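PDB 2II1: acetamidase from Bacillus halodurans, which binds calcium ions and probably hydrolyses carbon-nitrogen bonds in linear amides. Local coordinates for residues Phe12-Glu17 and Leu177-Asp182; Leu64-Ala69 and Asp73-Glu78; Gly147-His152 and Val273-Asn278; Gly154-Lys159 and Pro216-Lys221. All coordinates share one frame; numbering follows the deposited sequence.

Interaction 1 (Phe12-Glu17 and Leu177-Asp182); sequences FFMDKE and LLALGD. With CA (calcium ion), chain E; CA (calcium ion), chain F.
Met14, a selenomethionine, meets Ala179 through the very end of its chain: the methyl Met14 CE lies 3.8 Å from Ala179 CB and almost as close to the carbonyl oxygen Ala179 O. A bend at the second torsion (chi2 -88°) brings the methyl against Ala179, on a strand flanked on both sides by others of its sheet. The second point of contact is Leu177, whose CB points toward the other segment. The methyl Leu177 CD1 rests against the main chain of the loop, 3.8 Å from Lys16 O, so here a side chain packs on backbone. That backbone is shaped by Asp15. Asp15 OD1 accepts from Glu17 N at 3.0 Å, an Asx turn in which the donor stands above the carboxylate plane, while Lys16 NZ forms a salt bridge with the same oxygen from the opposite face. Two bonds on one oxygen thus hold the turn that Leu177 touches. Strand 60-67 adds Ala60 beside Met14 and Ala179, and Pro63 and Tyr65 beside Leu177. Further along strand 176-184, Asp182 OD2 binds one calcium ion at 2.4 Å and Asp182 OD1 the other at 2.1 Å. The strand therefore runs from an apolar contact with the two-stranded antiparallel sheet of 13-14 and 144-145 to a two-calcium site in which the Asp182 carboxylate and a water both bridge the ions.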
# COMPACT_ATOMS: atom_id res chain seq x y z
N PHE A 12 18.75 -16.60 16.08
CA PHE A 12 18.21 -15.26 16.29
C PHE A 12 18.83 -14.22 15.39
O PHE A 12 18.35 -13.07 15.34
CB PHE A 12 18.35 -14.89 17.77
CG PHE A 12 17.51 -15.76 18.65
CD1 PHE A 12 16.15 -15.57 18.70
CD2 PHE A 12 18.08 -16.82 19.36
CE1 PHE A 12 15.35 -16.41 19.46
CE2 PHE A 12 17.27 -17.66 20.14
CZ PHE A 12 15.91 -17.46 20.18
N PHE A 13 19.85 -14.65 14.64
CA PHE A 13 20.56 -13.79 13.70
C PHE A 13 20.76 -14.55 12.41
O PHE A 13 21.08 -15.75 12.42
CB PHE A 13 21.94 -13.41 14.21
CG PHE A 13 21.93 -12.46 15.36
CD1 PHE A 13 21.65 -12.90 16.65
CD2 PHE A 13 22.22 -11.12 15.18
CE1 PHE A 13 21.65 -12.02 17.71
CE2 PHE A 13 22.20 -10.24 16.24
CZ PHE A 13 21.92 -10.70 17.50
N MSE A 14 20.63 -13.82 11.30
CA MSE A 14 20.94 -14.32 9.97
C MSE A 14 22.44 -14.11 9.82
O MSE A 14 22.91 -12.97 9.73
CB MSE A 14 20.14 -13.54 8.91
CG MSE A 14 18.63 -13.67 9.05
SE MSE A 14 17.86 -15.22 8.10
CE MSE A 14 16.14 -15.48 9.19
N ASP A 15 23.19 -15.21 9.85
CA ASP A 15 24.63 -15.20 10.07
C ASP A 15 25.25 -16.36 9.26
O ASP A 15 24.85 -17.53 9.37
CB ASP A 15 24.90 -15.40 11.58
CG ASP A 15 26.38 -15.19 12.00
OD1 ASP A 15 27.30 -15.09 11.16
OD2 ASP A 15 26.61 -15.14 13.23
N LYS A 16 26.21 -15.99 8.42
CA LYS A 16 26.97 -16.92 7.59
C LYS A 16 27.74 -17.93 8.43
O LYS A 16 28.19 -18.93 7.90
CB LYS A 16 27.96 -16.14 6.73
CG LYS A 16 29.15 -15.62 7.55
CD LYS A 16 29.66 -14.24 7.15
CE LYS A 16 30.32 -13.52 8.38
NZ LYS A 16 29.44 -13.46 9.65
N GLU A 17 27.89 -17.66 9.73
CA GLU A 17 28.66 -18.51 10.64
C GLU A 17 27.81 -19.47 11.45
O GLU A 17 28.35 -20.30 12.16
CB GLU A 17 29.49 -17.66 11.59
CG GLU A 17 30.67 -16.97 10.92
CD GLU A 17 31.65 -17.95 10.31
OE1 GLU A 17 32.02 -18.94 10.98
OE2 GLU A 17 32.05 -17.74 9.14
N LEU A 177 21.88 -20.94 3.34
CA LEU A 177 21.55 -20.96 4.78
C LEU A 177 20.23 -20.25 5.05
O LEU A 177 20.20 -19.12 5.56
CB LEU A 177 22.67 -20.38 5.64
CG LEU A 177 24.04 -21.05 5.45
CD1 LEU A 177 25.03 -20.28 6.26
CD2 LEU A 177 24.04 -22.51 5.82
N LEU A 178 19.16 -20.97 4.72
CA LEU A 178 17.77 -20.50 4.80
C LEU A 178 17.21 -20.79 6.20
O LEU A 178 17.44 -21.83 6.76
CB LEU A 178 16.89 -21.22 3.75
CG LEU A 178 15.41 -20.85 3.63
CD1 LEU A 178 15.18 -19.36 3.32
CD2 LEU A 178 14.72 -21.70 2.56
N ALA A 179 16.48 -19.82 6.75
CA ALA A 179 15.89 -19.92 8.08
C ALA A 179 14.54 -19.21 7.99
O ALA A 179 14.39 -18.28 7.20
CB ALA A 179 16.81 -19.22 9.13
N LEU A 180 13.54 -19.67 8.73
CA LEU A 180 12.25 -19.01 8.68
C LEU A 180 11.50 -19.16 9.97
O LEU A 180 11.81 -20.02 10.79
CB LEU A 180 11.40 -19.46 7.49
CG LEU A 180 10.73 -20.83 7.51
CD1 LEU A 180 9.56 -20.89 8.50
CD2 LEU A 180 10.30 -21.17 6.11
N GLY A 181 10.52 -18.29 10.16
CA GLY A 181 9.86 -18.17 11.43
C GLY A 181 8.75 -17.16 11.39
O GLY A 181 8.33 -16.72 10.32
N ASP A 182 8.27 -16.81 12.57
CA ASP A 182 7.36 -15.70 12.74
C ASP A 182 6.13 -15.81 11.87
O ASP A 182 5.84 -14.90 11.07
CB ASP A 182 8.09 -14.39 12.44
CG ASP A 182 7.27 -13.18 12.76
OD1 ASP A 182 6.58 -13.21 13.80
OD2 ASP A 182 7.29 -12.18 12.00
CA CA E . 7.76 -9.81 12.22
CA CA F . 5.21 -11.67 14.11
O HOH W 1 8.21 -7.83 13.38
O HOH W 2 5.72 -9.83 13.58

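Interaction 2 (Leu64-Ala69 and Asp73-Glu78); sequences LYVEGA and DMLEIE
Val66 and Leu75 are brought together by their first torsions: CG1 of Val66 is placed opposite the backbone N (chi1 -176°), and CG of Leu75 opposite the carbonyl carbon (chi1 -70°). At chi2 -178° CD1 of the leucine continues the chain, and the other branch, Leu75 CD2, turns to the valine, 4.1 Å from Val66 CG1, with the two side chains set at a slant to one another. The same methyl, Leu75 CD2, also lies 4.5 Å from Ala69 CB, so it touches both residues that begin and end a type II beta turn, Val66 to Ala69. That turn is closed by the bond from Ala69 N to Val66 O at 3.2 Å, and Gly68 occupies its third position with a positive phi of 96°, as type II turns favour. Asp73 makes the polar part of the contact. Its CB points toward the turn, and Asp73 OD2 stops 3.5 Å from Gly68 O and 3.8 Å from Ala69 CA. Two acceptor oxygens lie side by side here, and Lys211 reconciles them: its NZ makes a salt bridge with Asp73 OD2 and a hydrogen bond with Gly68 O. Asp73 OD2 also accepts from Arg70 N, within the short connection between strands 60-67 and 74-84. Val209 of strand 201-210 lies against Val66, Ala69 and Asp73 alike. The chemistry is therefore divided: methyl groups meet in one part, and in the other a lysine bridges a carboxylate and a carbonyl; this charge would be expected to offset the mutual repulsion of the two oxygens.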
# COMPACT_ATOMS: atom_id res chain seq x y z
N LEU A 64 19.24 -23.99 6.95
CA LEU A 64 19.24 -25.12 6.02
C LEU A 64 20.31 -24.86 4.96
O LEU A 64 20.28 -23.79 4.32
CB LEU A 64 17.86 -25.23 5.35
CG LEU A 64 17.79 -26.17 4.14
CD1 LEU A 64 17.81 -27.65 4.59
CD2 LEU A 64 16.60 -25.84 3.27
N TYR A 65 21.22 -25.82 4.78
CA TYR A 65 22.22 -25.79 3.71
C TYR A 65 21.64 -26.43 2.44
O TYR A 65 21.34 -27.64 2.42
CB TYR A 65 23.53 -26.52 4.12
CG TYR A 65 24.73 -26.15 3.26
CD1 TYR A 65 24.90 -26.71 1.99
CD2 TYR A 65 25.69 -25.24 3.71
CE1 TYR A 65 25.99 -26.38 1.19
CE2 TYR A 65 26.79 -24.91 2.91
CZ TYR A 65 26.93 -25.49 1.64
OH TYR A 65 27.98 -25.19 0.80
N VAL A 66 21.48 -25.61 1.40
CA VAL A 66 21.00 -26.07 0.09
C VAL A 66 22.24 -26.38 -0.79
O VAL A 66 22.94 -25.45 -1.25
CB VAL A 66 20.06 -25.03 -0.57
CG1 VAL A 66 19.47 -25.54 -1.88
CG2 VAL A 66 18.96 -24.62 0.41
N GLU A 67 22.54 -27.66 -0.98
CA GLU A 67 23.74 -28.07 -1.77
C GLU A 67 23.50 -27.74 -3.23
O GLU A 67 22.40 -27.92 -3.71
CB GLU A 67 24.02 -29.55 -1.65
CG GLU A 67 24.32 -30.01 -0.24
CD GLU A 67 24.93 -31.41 -0.17
OE1 GLU A 67 24.98 -32.17 -1.19
OE2 GLU A 67 25.38 -31.76 0.94
N GLY A 68 24.53 -27.25 -3.90
CA GLY A 68 24.43 -26.75 -5.29
C GLY A 68 24.24 -25.24 -5.38
O GLY A 68 24.49 -24.65 -6.45
N ALA A 69 23.79 -24.63 -4.27
CA ALA A 69 23.58 -23.20 -4.15
C ALA A 69 24.93 -22.56 -3.88
O ALA A 69 25.62 -22.93 -2.94
CB ALA A 69 22.60 -22.86 -3.00
N ASP A 73 23.76 -17.14 -7.00
CA ASP A 73 22.50 -17.84 -7.31
C ASP A 73 21.37 -17.16 -6.54
O ASP A 73 21.59 -16.24 -5.76
CB ASP A 73 22.57 -19.34 -6.92
CG ASP A 73 23.63 -20.14 -7.71
OD1 ASP A 73 24.34 -19.58 -8.56
OD2 ASP A 73 23.78 -21.36 -7.47
N MSE A 74 20.15 -17.61 -6.79
CA MSE A 74 19.03 -17.29 -5.95
C MSE A 74 18.29 -18.55 -5.57
O MSE A 74 18.44 -19.60 -6.22
CB MSE A 74 18.10 -16.25 -6.60
CG MSE A 74 17.73 -16.44 -8.04
SE MSE A 74 16.19 -15.27 -8.53
CE MSE A 74 15.37 -16.44 -9.90
N LEU A 75 17.54 -18.48 -4.46
CA LEU A 75 16.65 -19.59 -4.13
C LEU A 75 15.29 -19.26 -4.67
O LEU A 75 14.83 -18.10 -4.57
CB LEU A 75 16.55 -19.81 -2.63
CG LEU A 75 17.78 -20.37 -1.93
CD1 LEU A 75 17.44 -20.55 -0.48
CD2 LEU A 75 18.28 -21.69 -2.54
N GLU A 76 14.65 -20.27 -5.24
CA GLU A 76 13.25 -20.21 -5.63
C GLU A 76 12.46 -21.09 -4.66
O GLU A 76 12.62 -22.30 -4.64
CB GLU A 76 13.08 -20.69 -7.07
CG GLU A 76 11.64 -20.76 -7.51
CD GLU A 76 11.49 -21.35 -8.89
OE1 GLU A 76 11.55 -22.59 -9.00
OE2 GLU A 76 11.31 -20.59 -9.84
N ILE A 77 11.63 -20.48 -3.84
CA ILE A 77 11.01 -21.18 -2.72
C ILE A 77 9.49 -21.15 -2.84
O ILE A 77 8.86 -20.09 -2.73
CB ILE A 77 11.41 -20.61 -1.36
CG1 ILE A 77 12.95 -20.56 -1.25
CG2 ILE A 77 10.74 -21.45 -0.25
CD1 ILE A 77 13.50 -19.41 -0.40
N GLU A 78 8.92 -22.33 -3.05
CA GLU A 78 7.51 -22.49 -3.25
C GLU A 78 6.83 -22.86 -1.94
O GLU A 78 7.08 -23.92 -1.39
CB GLU A 78 7.32 -23.58 -4.30
CG GLU A 78 8.04 -23.19 -5.64
CD GLU A 78 8.75 -24.35 -6.34
OE1 GLU A 78 8.10 -25.05 -7.17
OE2 GLU A 78 9.96 -24.55 -6.08

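Interaction 3 (Gly147-His152 and Val273-Asn278); sequences GTPGPH and VSQIVN
Pro149 and Gln275 meet at a slant, the ring carbon Pro149 CG lying 3.9 Å from the amide nitrogen Gln275 NE2. The glutamine is folded back on itself, with CG between the backbone N and the carbonyl carbon (chi1 56°) and a second bend at chi2, which carries its amide over the turn that follows the strand. There Gln275 OE1 accepts two backbone bonds, from Val277 N at 2.8 Å, nearly in line with the carbonyl bond, and from Asn278 N at 2.9 Å, tilted from the carbonyl plane. NE2 is held in turn by Leu280 O and Thr282 OG1, so the amide's rotation is fixed from both ends. Asn278 supplies the other contact: Asn278 CB lies 3.7 Å from Gly147 O and 4.3 Å from Pro149 CD. Its ND2 bonds to Asp157 OD2, a calcium ligand, while Gly147 O receives Asn155 ND2, which places both residues in the second shell of the metal site. Ser274 and Gln275 both face Thr282 in a classic beta bulge between strands 270-275 and 281-288; helix 235-253 covers Val273 and Ile276 through Leu235, and Val273 of the second subunit packs on Val273.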
# COMPACT_ATOMS: atom_id res chain seq x y z
N GLY A 147 15.01 -9.67 13.57
CA GLY A 147 14.00 -8.59 13.58
C GLY A 147 14.12 -7.50 12.51
O GLY A 147 13.22 -6.67 12.36
N THR A 148 15.25 -7.50 11.79
CA THR A 148 15.58 -6.47 10.82
C THR A 148 15.55 -7.13 9.43
O THR A 148 16.24 -8.12 9.22
CB THR A 148 17.00 -5.87 11.12
OG1 THR A 148 17.03 -5.34 12.44
CG2 THR A 148 17.39 -4.72 10.16
N PRO A 149 14.72 -6.60 8.48
CA PRO A 149 14.84 -7.04 7.10
C PRO A 149 16.03 -6.38 6.38
O PRO A 149 16.60 -5.39 6.87
CB PRO A 149 13.47 -6.64 6.46
CG PRO A 149 13.00 -5.50 7.24
CD PRO A 149 13.67 -5.57 8.64
N GLY A 150 16.40 -6.96 5.24
CA GLY A 150 17.49 -6.48 4.39
C GLY A 150 17.41 -7.17 3.03
O GLY A 150 16.41 -7.83 2.72
N PRO A 151 18.47 -7.02 2.20
CA PRO A 151 18.45 -7.69 0.89
C PRO A 151 18.31 -9.23 0.98
O PRO A 151 17.85 -9.87 0.03
CB PRO A 151 19.80 -7.29 0.27
CG PRO A 151 20.26 -6.06 1.04
CD PRO A 151 19.70 -6.25 2.43
N HIS A 152 18.75 -9.81 2.11
CA HIS A 152 18.71 -11.25 2.39
C HIS A 152 17.33 -11.76 2.81
O HIS A 152 17.12 -12.97 2.94
CB HIS A 152 19.69 -11.58 3.55
CG HIS A 152 19.29 -10.97 4.87
ND1 HIS A 152 19.28 -9.61 5.08
CD2 HIS A 152 18.84 -11.53 6.02
CE1 HIS A 152 18.83 -9.36 6.30
NE2 HIS A 152 18.56 -10.50 6.89
N VAL A 273 2.65 -1.42 0.94
CA VAL A 273 3.36 -1.36 2.20
C VAL A 273 3.29 -2.74 2.84
O VAL A 273 2.21 -3.33 2.94
CB VAL A 273 2.68 -0.33 3.13
CG1 VAL A 273 3.08 -0.54 4.58
CG2 VAL A 273 2.96 1.12 2.67
N SER A 274 4.44 -3.25 3.29
CA SER A 274 4.48 -4.53 3.98
C SER A 274 4.29 -4.33 5.47
O SER A 274 3.36 -4.88 6.05
CB SER A 274 5.78 -5.30 3.71
OG SER A 274 5.78 -5.85 2.40
N GLN A 275 5.20 -3.57 6.08
CA GLN A 275 5.18 -3.30 7.51
C GLN A 275 5.86 -1.97 7.72
O GLN A 275 6.77 -1.64 6.95
CB GLN A 275 5.94 -4.40 8.30
CG GLN A 275 7.41 -4.67 7.90
CD GLN A 275 8.41 -3.66 8.49
OE1 GLN A 275 8.09 -2.94 9.46
NE2 GLN A 275 9.62 -3.60 7.92
N ILE A 276 5.46 -1.22 8.76
CA ILE A 276 6.13 0.05 9.12
C ILE A 276 6.68 0.10 10.54
O ILE A 276 6.98 1.19 11.09
CB ILE A 276 5.21 1.28 8.87
CG1 ILE A 276 3.96 1.25 9.76
CG2 ILE A 276 4.78 1.32 7.42
CD1 ILE A 276 3.18 2.55 9.76
N VAL A 277 6.86 -1.08 11.14
CA VAL A 277 7.12 -1.17 12.59
C VAL A 277 8.49 -1.75 12.98
O VAL A 277 8.85 -1.69 14.14
CB VAL A 277 6.00 -1.98 13.30
CG1 VAL A 277 4.68 -1.26 13.16
CG2 VAL A 277 5.94 -3.37 12.75
N ASN A 278 9.21 -2.33 12.01
CA ASN A 278 10.49 -2.99 12.27
C ASN A 278 11.62 -1.96 12.10
O ASN A 278 11.37 -0.86 11.59
CB ASN A 278 10.64 -4.22 11.36
CG ASN A 278 9.58 -5.27 11.64
OD1 ASN A 278 9.09 -5.40 12.78
ND2 ASN A 278 9.21 -6.02 10.60

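Interaction 4 (Gly154-Lys159 and Pro216-Lys221); sequences GNLDTK and PLPALK. With CA (calcium ion), chain E.
One calcium site of the pair is built on the segment 154-159, and the contact with 216-221 backs that segment with apolar packing. Asn155 OD1 binds the ion at 2.3 Å, and Asp157 grips it with both carboxylate oxygens, Asp157 OD2 at 2.4 Å. Asp182 and two waters complete the coordination, and water 1 also accepts from Asn155 ND2. Asn155 is the centre of an inverse gamma turn, closed by a weak bond from Leu156 N to Gly154 O; beyond it the chain brings Asp157 round to the metal beside Asn155. Between these two ligands, Leu156 points the other way, toward 216-221. There Leu156 CD1 lies 4.3 Å from Pro218 CB, on a proline that follows a cis peptide bond and leads into strand 219-221 of the large mixed sheet. Two residues further along each segment, Thr158 and Leu220 reach tip to tip, Thr158 CG2 to Leu220 CD2 at 3.8 Å. The threonine's methyl is set opposite its own backbone N, which directs CG2 at the leucine and leaves the hydroxyl OG1 to bond with Ser274 OG. Ile229 of strand 225-232 lies against both Leu156 and Leu220, and Pro149 packs on Leu156. Lys159, whose CB points away from the contact, reaches Asp270 of the second subunit in a salt bridge.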
# COMPACT_ATOMS: atom_id res chain seq x y z
N GLY A 154 14.79 -11.70 5.93
CA GLY A 154 14.60 -11.44 7.34
C GLY A 154 13.17 -11.01 7.67
O GLY A 154 12.22 -11.52 7.07
N ASN A 155 13.04 -10.02 8.56
CA ASN A 155 11.75 -9.59 9.12
C ASN A 155 10.95 -8.71 8.14
O ASN A 155 10.83 -7.49 8.31
CB ASN A 155 12.00 -8.89 10.44
CG ASN A 155 10.80 -8.88 11.32
OD1 ASN A 155 9.77 -9.52 11.05
ND2 ASN A 155 10.89 -8.11 12.39
N LEU A 156 10.44 -9.36 7.09
CA LEU A 156 9.79 -8.68 5.96
C LEU A 156 8.33 -8.35 6.26
O LEU A 156 7.78 -7.41 5.67
CB LEU A 156 9.85 -9.57 4.68
CG LEU A 156 11.21 -9.80 4.01
CD1 LEU A 156 11.17 -10.75 2.82
CD2 LEU A 156 11.85 -8.49 3.55
N ASP A 157 7.71 -9.13 7.15
CA ASP A 157 6.28 -9.04 7.44
C ASP A 157 5.43 -8.67 6.22
O ASP A 157 4.71 -7.66 6.21
CB ASP A 157 6.04 -8.14 8.66
CG ASP A 157 6.61 -8.74 9.93
OD1 ASP A 157 6.66 -9.99 10.04
OD2 ASP A 157 7.01 -7.98 10.83
N THR A 158 5.51 -9.53 5.20
CA THR A 158 4.83 -9.35 3.92
C THR A 158 3.74 -10.41 3.83
O THR A 158 4.03 -11.62 3.84
CB THR A 158 5.88 -9.41 2.75
OG1 THR A 158 6.75 -8.28 2.86
CG2 THR A 158 5.25 -9.42 1.37
N LYS A 159 2.49 -9.95 3.77
CA LYS A 159 1.34 -10.84 3.85
C LYS A 159 1.13 -11.69 2.60
O LYS A 159 0.39 -12.68 2.63
CB LYS A 159 0.05 -10.06 4.24
CG LYS A 159 -0.66 -9.33 3.10
CD LYS A 159 -1.95 -8.67 3.56
CE LYS A 159 -2.61 -7.93 2.41
NZ LYS A 159 -3.93 -7.32 2.73
N PRO A 216 16.04 -8.11 -9.02
CA PRO A 216 16.48 -7.68 -7.69
C PRO A 216 15.67 -8.39 -6.62
O PRO A 216 14.49 -8.67 -6.82
CB PRO A 216 16.20 -6.18 -7.69
CG PRO A 216 15.94 -5.82 -9.11
CD PRO A 216 15.33 -7.02 -9.71
N LEU A 217 16.32 -8.71 -5.51
CA LEU A 217 15.75 -9.57 -4.50
C LEU A 217 15.67 -8.76 -3.18
O LEU A 217 16.41 -7.84 -3.00
CB LEU A 217 16.68 -10.79 -4.33
CG LEU A 217 16.91 -11.68 -5.54
CD1 LEU A 217 17.90 -12.82 -5.27
CD2 LEU A 217 15.58 -12.25 -5.91
N PRO A 218 14.78 -9.15 -2.23
CA PRO A 218 13.84 -10.24 -2.35
C PRO A 218 12.74 -9.96 -3.34
O PRO A 218 12.47 -8.80 -3.68
CB PRO A 218 13.29 -10.41 -0.92
CG PRO A 218 14.32 -9.72 -0.04
CD PRO A 218 14.74 -8.57 -0.87
N ALA A 219 12.06 -11.02 -3.78
CA ALA A 219 10.93 -10.84 -4.65
C ALA A 219 9.97 -11.99 -4.49
O ALA A 219 10.29 -13.06 -3.96
CB ALA A 219 11.39 -10.73 -6.11
N LEU A 220 8.77 -11.78 -4.98
CA LEU A 220 7.80 -12.83 -4.95
C LEU A 220 6.85 -12.83 -6.13
O LEU A 220 6.60 -11.81 -6.76
CB LEU A 220 7.05 -12.80 -3.58
CG LEU A 220 6.09 -11.68 -3.22
CD1 LEU A 220 4.78 -12.02 -3.99
CD2 LEU A 220 5.85 -11.65 -1.70
N LYS A 221 6.29 -14.00 -6.39
CA LYS A 221 5.24 -14.21 -7.40
C LYS A 221 4.11 -14.99 -6.74
O LYS A 221 4.37 -15.98 -6.06
CB LYS A 221 5.84 -14.92 -8.60
CG LYS A 221 4.88 -15.72 -9.47
CD LYS A 221 5.57 -16.26 -10.70
CE LYS A 221 6.40 -17.51 -10.41
NZ LYS A 221 6.48 -18.43 -11.61
CA CA E . 7.76 -9.81 12.22
O HOH W 1 8.21 -7.83 13.38
O HOH W 2 5.72 -9.83 13.58

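From the N terminus, 12-17 opens the long loop that interaction 1 closes at 177-182. Nested within it, interaction 2 closes a short loop between strands 60-67 and 74-84, linking the two larger sheets; Leu178 O to Leu64 N joins it to interaction 1. Interactions 3 and 4 open before interaction 1 closes and end after it, so both cross it. Interaction 4 in turn is nested inside interaction 3, whose loop returns at 273-278, beside the second subunit. Interactions 1 and 4 share one calcium ion and two waters, and interaction 3 flanks that site. Interaction 2 lies away from the metals, touching interaction 4 through Met74 and Leu217.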